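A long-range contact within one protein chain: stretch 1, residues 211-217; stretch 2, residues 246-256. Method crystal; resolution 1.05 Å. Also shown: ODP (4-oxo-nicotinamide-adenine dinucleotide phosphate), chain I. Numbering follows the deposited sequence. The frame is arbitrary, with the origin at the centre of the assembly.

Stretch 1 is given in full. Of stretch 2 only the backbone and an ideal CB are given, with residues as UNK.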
ATOM      1  N   GLU A 211     -12.629   0.176  10.916  1.00 11.78           N
ATOM      2  CA  GLU A 211     -12.403  -0.990  10.102  1.00 11.89           C
ATOM      3  C   GLU A 211     -12.869  -2.257  10.816  1.00 11.12           C
ATOM      4  O   GLU A 211     -13.410  -3.165  10.200  1.00 12.10           O
ATOM      5  CB  GLU A 211     -10.938  -1.032   9.703  1.00 12.20           C
ATOM      6  CG  GLU A 211     -10.600   0.138   8.762  1.00 14.97           C
ATOM      7  CD  GLU A 211     -10.590   1.570   9.373  1.00 15.29           C
ATOM      8  OE1 GLU A 211     -10.362   1.752  10.623  1.00 16.36           O
ATOM      9  OE2 GLU A 211     -10.829   2.567   8.592  1.00 14.97           O
ATOM     10  N   LEU A 212     -12.663  -2.338  12.129  1.00 11.18           N
ATOM     11  CA  LEU A 212     -13.223  -3.458  12.879  1.00 11.17           C
ATOM     12  C   LEU A 212     -14.745  -3.403  12.916  1.00 11.72           C
ATOM     13  O   LEU A 212     -15.399  -4.431  12.793  1.00 11.96           O
ATOM     14  CB  LEU A 212     -12.674  -3.470  14.294  1.00 11.63           C
ATOM     15  CG  LEU A 212     -11.224  -3.923  14.469  1.00 11.54           C
ATOM     16  CD1 LEU A 212     -10.795  -3.695  15.906  1.00 12.48           C
ATOM     17  CD2 LEU A 212     -11.103  -5.394  14.060  1.00 12.52           C
ATOM     18  N   ARG A 213     -15.310  -2.220  13.074  1.00 12.42           N
ATOM     19  CA  ARG A 213     -16.768  -2.072  13.134  1.00 13.58           C
ATOM     20  C   ARG A 213     -17.447  -2.488  11.851  1.00 13.31           C
ATOM     21  O   ARG A 213     -18.534  -3.074  11.886  1.00 14.85           O
ATOM     22  CB  ARG A 213     -17.159  -0.643  13.473  1.00 14.42           C
ATOM     23  CG  ARG A 213     -16.890  -0.195  14.870  1.00 17.12           C
ATOM     24  CD  ARG A 213     -17.505   1.198  15.161  1.00 22.24           C
ATOM     25  NE  ARG A 213     -17.019   1.765  16.404  1.00 26.37           N
ATOM     26  CZ  ARG A 213     -17.497   1.478  17.585  1.00 28.75           C
ATOM     27  NH1 ARG A 213     -18.499   0.607  17.709  1.00 29.63           N
ATOM     28  NH2 ARG A 213     -16.962   2.061  18.655  1.00 31.11           N
ATOM     29  N   GLU A 214     -16.815  -2.148  10.733  1.00 13.32           N
ATOM     30  CA  GLU A 214     -17.378  -2.438   9.409  1.00 14.51           C
ATOM     31  C   GLU A 214     -17.635  -3.902   9.154  1.00 13.75           C
ATOM     32  O   GLU A 214     -18.475  -4.240   8.333  1.00 14.45           O
ATOM     33  CB  GLU A 214     -16.418  -2.008   8.273  1.00 16.15           C
ATOM     34  CG  GLU A 214     -16.135  -0.564   8.136  1.00 20.28           C
ATOM     35  CD  GLU A 214     -15.172  -0.277   7.005  1.00 21.82           C
ATOM     36  OE1 GLU A 214     -14.349  -1.169   6.538  1.00 20.90           O
ATOM     37  OE2 GLU A 214     -15.203   0.891   6.621  1.00 28.25           O
ATOM     38  N   LEU A 215     -16.921  -4.778   9.856  1.00 12.54           N
ATOM     39  CA  LEU A 215     -17.077  -6.199   9.645  1.00 13.03           C
ATOM     40  C   LEU A 215     -18.510  -6.656   9.963  1.00 13.32           C
ATOM     41  O   LEU A 215     -18.965  -7.650   9.399  1.00 15.35           O
ATOM     42  CB  LEU A 215     -16.069  -6.972  10.491  1.00 12.61           C
ATOM     43  CG  LEU A 215     -14.595  -6.561  10.306  1.00 12.28           C
ATOM     44  CD1 LEU A 215     -13.721  -7.290  11.272  1.00 12.19           C
ATOM     45  CD2 LEU A 215     -14.145  -6.765   8.874  1.00 12.59           C
ATOM     46  N   ALA A 216     -19.174  -5.950  10.867  1.00 14.41           N
ATOM     47  CA  ALA A 216     -20.536  -6.287  11.279  1.00 15.74           C
ATOM     48  C   ALA A 216     -21.524  -6.144  10.145  1.00 16.76           C
ATOM     49  O   ALA A 216     -22.628  -6.685  10.207  1.00 18.33           O
ATOM     50  CB  ALA A 216     -20.964  -5.406  12.435  1.00 16.22           C
ATOM     51  N   ASP A 217     -21.148  -5.406   9.113  1.00 17.22           N
ATOM     52  CA  ASP A 217     -22.051  -5.133   7.993  1.00 18.53           C
ATOM     53  C   ASP A 217     -21.850  -6.017   6.771  1.00 17.64           C
ATOM     54  O   ASP A 217     -22.431  -5.785   5.709  1.00 19.37           O
ATOM     55  CB  ASP A 217     -21.936  -3.663   7.630  1.00 20.38           C
ATOM     56  CG  ASP A 217     -22.433  -2.759   8.742  1.00 24.00           C
ATOM     57  OD1 ASP A 217     -23.375  -3.137   9.478  1.00 29.07           O
ATOM     58  OD2 ASP A 217     -21.954  -1.636   8.961  1.00 30.16           O
ATOM     59  N   UNK A 246      -8.569   1.204  23.226  1.00 13.70           N
ATOM     60  CA  UNK A 246      -9.766   1.149  24.045  1.00 15.17           C
ATOM     61  C   UNK A 246     -11.016   0.870  23.224  1.00 15.04           C
ATOM     62  O   UNK A 246     -11.835  -0.003  23.558  1.00 15.47           O
ATOM     63  CB  UNK A 246      -9.933   2.462  24.813  1.00 15.17           C
ATOM     64  N   UNK A 247     -11.163   1.620  22.132  1.00 14.20           N
ATOM     65  CA  UNK A 247     -12.322   1.462  21.274  1.00 13.69           C
ATOM     66  C   UNK A 247     -12.306   0.105  20.580  1.00 12.79           C
ATOM     67  O   UNK A 247     -13.333  -0.543  20.443  1.00 13.16           O
ATOM     68  CB  UNK A 247     -12.375   2.588  20.239  1.00 13.69           C
ATOM     69  N   UNK A 248     -11.139  -0.317  20.126  1.00 12.38           N
ATOM     70  CA  UNK A 248     -11.017  -1.603  19.469  1.00 11.69           C
ATOM     71  C   UNK A 248     -11.501  -2.722  20.391  1.00 11.32           C
ATOM     72  O   UNK A 248     -12.201  -3.623  19.941  1.00 11.75           O
ATOM     73  CB  UNK A 248      -9.569  -1.848  19.040  1.00 11.69           C
ATOM     74  N   UNK A 249     -11.073  -2.701  21.650  1.00 12.11           N
ATOM     75  CA  UNK A 249     -11.408  -3.802  22.540  1.00 12.48           C
ATOM     76  C   UNK A 249     -12.915  -3.811  22.794  1.00 12.16           C
ATOM     77  O   UNK A 249     -13.511  -4.877  22.880  1.00 12.83           O
ATOM     78  CB  UNK A 249     -10.635  -3.692  23.856  1.00 12.48           C
ATOM     79  N   UNK A 250     -13.548  -2.643  22.875  1.00 12.90           N
ATOM     80  CA  UNK A 250     -15.006  -2.610  23.029  1.00 13.79           C
ATOM     81  C   UNK A 250     -15.679  -3.316  21.857  1.00 13.11           C
ATOM     82  O   UNK A 250     -16.613  -4.087  22.012  1.00 12.59           O
ATOM     83  CB  UNK A 250     -15.506  -1.168  23.136  1.00 13.79           C
ATOM     84  N   UNK A 251     -15.178  -3.056  20.658  1.00 12.50           N
ATOM     85  CA  UNK A 251     -15.727  -3.676  19.460  1.00 12.37           C
ATOM     86  C   UNK A 251     -15.495  -5.191  19.457  1.00 11.50           C
ATOM     87  O   UNK A 251     -16.397  -5.971  19.173  1.00 11.70           O
ATOM     88  CB  UNK A 251     -15.107  -3.045  18.211  1.00 12.37           C
ATOM     89  N   UNK A 252     -14.291  -5.610  19.826  1.00 11.30           N
ATOM     90  CA  UNK A 252     -13.994  -7.031  19.870  1.00 11.02           C
ATOM     91  C   UNK A 252     -14.861  -7.756  20.907  1.00 11.19           C
ATOM     92  O   UNK A 252     -15.305  -8.857  20.661  1.00 11.78           O
ATOM     93  CB  UNK A 252     -12.511  -7.245  20.179  1.00 11.02           C
ATOM     94  N   UNK A 253     -15.048  -7.144  22.075  1.00 11.97           N
ATOM     95  CA  UNK A 253     -15.930  -7.739  23.067  1.00 11.88           C
ATOM     96  C   UNK A 253     -17.334  -7.910  22.494  1.00 12.53           C
ATOM     97  O   UNK A 253     -17.996  -8.921  22.751  1.00 13.04           O
ATOM     98  CB  UNK A 253     -15.969  -6.882  24.334  1.00 11.88           C
ATOM     99  N   UNK A 254     -17.805  -6.915  21.745  1.00 12.44           N
ATOM    100  CA  UNK A 254     -19.112  -7.021  21.139  1.00 12.50           C
ATOM    101  C   UNK A 254     -19.202  -8.229  20.223  1.00 12.96           C
ATOM    102  O   UNK A 254     -20.187  -8.948  20.222  1.00 13.35           O
ATOM    103  CB  UNK A 254     -19.441  -5.743  20.364  1.00 12.50           C
ATOM    104  N   UNK A 255     -18.182  -8.450  19.419  1.00 12.13           N
ATOM    105  CA  UNK A 255     -18.205  -9.628  18.545  1.00 12.38           C
ATOM    106  C   UNK A 255     -18.151 -10.932  19.335  1.00 12.78           C
ATOM    107  O   UNK A 255     -18.875 -11.882  18.999  1.00 13.21           O
ATOM    108  CB  UNK A 255     -17.034  -9.575  17.561  1.00 12.38           C
ATOM    109  N   UNK A 256     -17.331 -10.970  20.389  1.00 12.49           N
ATOM    110  CA  UNK A 256     -17.217 -12.179  21.179  1.00 12.54           C
ATOM    111  C   UNK A 256     -18.524 -12.524  21.881  1.00 13.19           C
ATOM    112  O   UNK A 256     -18.777 -13.705  22.151  1.00 15.03           O
ATOM    113  CB  UNK A 256     -16.094 -12.029  22.207  1.00 12.54           C
TER
HETATM  114  O1X ODP I2458       3.265  -8.151  16.397  1.00 13.02           O
HETATM  115  P2B ODP I2458       3.180  -7.065  15.368  1.00 11.92           P
HETATM  116  O2X ODP I2458       2.468  -5.816  15.843  1.00 12.96           O
HETATM  117  O3X ODP I2458       4.523  -6.733  14.738  1.00 13.06           O
HETATM  118  O2B ODP I2458       2.256  -7.730  14.225  1.00  9.41           O
HETATM  119  C2B ODP I2458       2.209  -7.232  12.891  1.00  8.77           C
HETATM  120  C3B ODP I2458       0.953  -6.471  12.533  1.00  8.73           C
HETATM  121  O3B ODP I2458      -0.180  -7.091  13.122  1.00  9.30           O
HETATM  122  C1B ODP I2458       2.149  -8.376  11.946  1.00  8.50           C
HETATM  123  N9A ODP I2458       3.356  -9.142  11.762  1.00  8.91           N
HETATM  124  C8A ODP I2458       4.587  -8.707  11.337  1.00  9.52           C
HETATM  125  N7A ODP I2458       5.448  -9.700  11.221  1.00  9.77           N
HETATM  126  C5A ODP I2458       4.768 -10.841  11.577  1.00  9.40           C
HETATM  127  C4A ODP I2458       3.463 -10.486  11.924  1.00  9.23           C
HETATM  128  N3A ODP I2458       2.495 -11.354  12.312  1.00  9.18           N
HETATM  129  C2A ODP I2458       2.900 -12.636  12.362  1.00  9.68           C
HETATM  130  N1A ODP I2458       4.147 -13.074  12.030  1.00 10.04           N
HETATM  131  C6A ODP I2458       5.097 -12.177  11.632  1.00  9.61           C
HETATM  132  N6A ODP I2458       6.284 -12.669  11.254  1.00 11.14           N
HETATM  133  O4B ODP I2458       1.791  -7.764  10.721  1.00  9.16           O
HETATM  134  C4B ODP I2458       0.889  -6.688  11.021  1.00  9.32           C
HETATM  135  C5B ODP I2458       1.289  -5.478  10.228  1.00  9.70           C
HETATM  136  O5B ODP I2458       0.288  -4.502  10.401  1.00  9.24           O
HETATM  137  PA  ODP I2458       0.552  -3.014   9.889  1.00  9.82           P
HETATM  138  O1A ODP I2458      -0.594  -2.201  10.288  1.00 10.37           O
HETATM  139  O2A ODP I2458       1.901  -2.550  10.272  1.00 11.09           O
HETATM  140  O3  ODP I2458       0.628  -3.213   8.307  1.00  9.19           O
HETATM  141  PN  ODP I2458      -0.514  -3.378   7.157  1.00  9.28           P
HETATM  142  O1N ODP I2458      -1.666  -4.160   7.658  1.00  9.66           O
HETATM  143  O2N ODP I2458       0.253  -3.838   5.981  1.00  9.92           O
HETATM  144  O5D ODP I2458      -1.030  -1.902   6.954  1.00  9.11           O
HETATM  145  C5D ODP I2458      -0.107  -0.906   6.442  1.00 10.34           C
HETATM  146  C4D ODP I2458      -0.649   0.466   6.781  1.00 10.89           C
HETATM  147  O4D ODP I2458      -1.748   0.826   5.953  1.00 12.08           O
HETATM  148  C1D ODP I2458      -2.853   1.205   6.776  1.00 12.43           C
HETATM  149  C2D ODP I2458      -2.596   0.564   8.074  1.00 11.64           C
HETATM  150  O2D ODP I2458      -3.392   0.993   9.119  1.00 12.42           O
HETATM  151  C3D ODP I2458      -1.120   0.573   8.226  1.00 10.89           C
HETATM  152  O3D ODP I2458      -0.741   1.814   8.784  1.00 13.72           O
HETATM  153  N1N ODP I2458      -4.099   1.030   6.117  1.00 11.80           N
HETATM  154  C2N ODP I2458      -5.188   1.810   6.571  1.00 12.02           C
HETATM  155  C3N ODP I2458      -6.442   1.402   6.260  1.00 11.82           C
HETATM  156  C7N ODP I2458      -7.539   2.304   6.843  1.00 13.09           C
HETATM  157  N7N ODP I2458      -8.767   1.937   6.580  1.00 16.61           N
HETATM  158  O7N ODP I2458      -7.186   3.289   7.527  1.00 12.96           O
HETATM  159  C4N ODP I2458      -6.735   0.232   5.544  1.00 14.14           C
HETATM  160  O99 ODP I2458      -7.911  -0.184   5.310  1.00 16.56           O
HETATM  161  C5N ODP I2458      -5.585  -0.571   5.107  1.00 12.89           C
HETATM  162  C6N ODP I2458      -4.274  -0.154   5.426  1.00 12.45           C

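Position 246 has nothing of stretch 1 within 5.5 Å of its ideal CB; almost any helix-compatible residue would do, and the deposited one is K246.

At 247 the CA-to-CB bond points sideways, and the ideal CB lies 4.9 Å from R213 NH2. A polar or acidic chain would suit the neighbouring guanidinium, though a small residue would also fit. The residue is Q247, whose amide lies at the edge of that group, near its plane.

Position 248 also points sideways, but its ideal CB is 3.8 Å from L212 CD1. An apolar residue could extend that contact; a short polar one could pass beside the methyl if its polar atoms found partners. N248 does the latter: its OD1 lies 3.6 Å from L212 CD1 and is hydrogen-bonded to a residue just outside the stretches.

Positions 249 and 250 do not engage stretch 1. The first points away and is I249; the second points sideways into open space, which suits a long polar chain, and is K250, whose end leads away.

Position 251 points toward stretch 1, and its CA is 6.6 Å from R213 CA. With the ideal CB 4.6 Å from L212 CB and 4.7 Å from R213 CG, the close approach favours a compact apolar residue such as alanine, valine or isoleucine. V251 uses both its methyls: CG1 packs 3.9 Å from L212 CB, while CG2 lies over one face of the guanidinium, 3.6 Å from R213 CZ.

Position 252 points sideways with nothing within 5.5 Å of its ideal CB, so a longer apolar chain is needed to reach the leucine at 212. L252 does so, its CD2 coming 4.2 Å from L212 CD1. Position 253 is out of reach and holds R253. At 254, also out of reach, an ideal CB would be crowded by the carbonyl oxygen of 251, 3.3 Å away; G254 has none.

Position 255 points toward stretch 1 across a wider gap, 8.3 Å from its CA to A216 CA. Here stretch 1 offers the carbonyl oxygen of L212, so a long residue ending in a donor is favoured; tyrosine, lysine or arginine could be considered. Y255 donates a hydrogen bond from OH to L212 O at 2.6 Å, while its ring contacts L215 and, at its edge, A216, whose CB is 4.0 Å from Y255 CE1. Position 256 is out of reach and is A256.

Stretch 2 (246-256) KQNIKVLRGYA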
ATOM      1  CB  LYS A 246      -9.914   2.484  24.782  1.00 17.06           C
ATOM      2  CG  LYS A 246     -11.227   2.676  25.540  1.00 20.77           C
ATOM      3  CD  LYS A 246     -11.245   3.987  26.349  1.00 25.46           C
ATOM      4  CE  LYS A 246     -12.525   4.095  27.185  1.00 29.17           C
ATOM      5  NZ  LYS A 246     -12.585   3.003  28.215  1.00 33.94           N
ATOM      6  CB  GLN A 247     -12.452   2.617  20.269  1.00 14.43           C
ATOM      7  CG  GLN A 247     -12.613   3.974  20.915  1.00 17.13           C
ATOM      8  CD  GLN A 247     -13.804   4.041  21.837  1.00 21.67           C
ATOM      9  OE1 GLN A 247     -14.897   3.600  21.482  1.00 24.13           O
ATOM     10  NE2 GLN A 247     -13.605   4.615  23.020  1.00 25.75           N
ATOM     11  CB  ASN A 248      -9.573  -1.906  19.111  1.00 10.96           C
ATOM     12  CG  ASN A 248      -9.053  -1.174  17.909  1.00 10.95           C
ATOM     13  OD1 ASN A 248      -9.771  -0.454  17.215  1.00 11.20           O
ATOM     14  ND2 ASN A 248      -7.771  -1.381  17.652  1.00 11.14           N
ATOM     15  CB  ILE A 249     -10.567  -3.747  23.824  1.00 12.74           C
ATOM     16  CG1 ILE A 249      -9.084  -3.951  23.522  1.00 15.01           C
ATOM     17  CG2 ILE A 249     -11.033  -4.778  24.853  1.00 13.83           C
ATOM     18  CD1 ILE A 249      -8.732  -5.104  22.632  1.00 16.67           C
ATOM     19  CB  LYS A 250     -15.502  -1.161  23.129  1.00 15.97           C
ATOM     20  CG  LYS A 250     -15.156  -0.455  24.422  1.00 21.30           C
ATOM     21  CD  LYS A 250     -15.532   1.036  24.376  1.00 27.97           C
ATOM     22  CE  LYS A 250     -15.034   1.821  25.607  1.00 31.45           C
ATOM     23  NZ  LYS A 250     -15.445   3.276  25.539  1.00 34.50           N
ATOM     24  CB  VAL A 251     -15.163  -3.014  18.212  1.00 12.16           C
ATOM     25  CG1 VAL A 251     -15.556  -3.778  16.973  1.00 12.96           C
ATOM     26  CG2 VAL A 251     -15.627  -1.555  18.132  1.00 13.92           C
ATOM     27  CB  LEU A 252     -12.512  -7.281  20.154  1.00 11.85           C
ATOM     28  CG  LEU A 252     -11.539  -6.780  19.089  1.00 12.53           C
ATOM     29  CD1 LEU A 252     -10.140  -7.135  19.535  1.00 15.29           C
ATOM     30  CD2 LEU A 252     -11.807  -7.326  17.690  1.00 14.52           C
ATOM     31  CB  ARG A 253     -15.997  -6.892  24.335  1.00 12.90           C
ATOM     32  CG  ARG A 253     -14.714  -6.808  25.155  1.00 12.61           C
ATOM     33  CD  ARG A 253     -14.959  -6.263  26.542  1.00 13.52           C
ATOM     34  NE  ARG A 253     -13.742  -5.913  27.250  1.00 13.96           N
ATOM     35  CZ  ARG A 253     -12.920  -6.786  27.794  1.00 12.83           C
ATOM     36  NH1 ARG A 253     -13.179  -8.074  27.707  1.00 13.66           N
ATOM     37  NH2 ARG A 253     -11.847  -6.348  28.441  1.00 15.45           N
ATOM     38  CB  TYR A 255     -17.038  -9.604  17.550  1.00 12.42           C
ATOM     39  CG  TYR A 255     -17.171  -8.534  16.486  1.00 12.14           C
ATOM     40  CD1 TYR A 255     -18.331  -8.424  15.733  1.00 13.90           C
ATOM     41  CD2 TYR A 255     -16.130  -7.728  16.162  1.00 12.07           C
ATOM     42  CE1 TYR A 255     -18.453  -7.454  14.760  1.00 14.80           C
ATOM     43  CE2 TYR A 255     -16.250  -6.748  15.181  1.00 13.66           C
ATOM     44  CZ  TYR A 255     -17.425  -6.610  14.510  1.00 13.71           C
ATOM     45  OH  TYR A 255     -17.604  -5.647  13.545  1.00 14.70           O
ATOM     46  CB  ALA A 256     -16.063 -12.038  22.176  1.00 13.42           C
TER
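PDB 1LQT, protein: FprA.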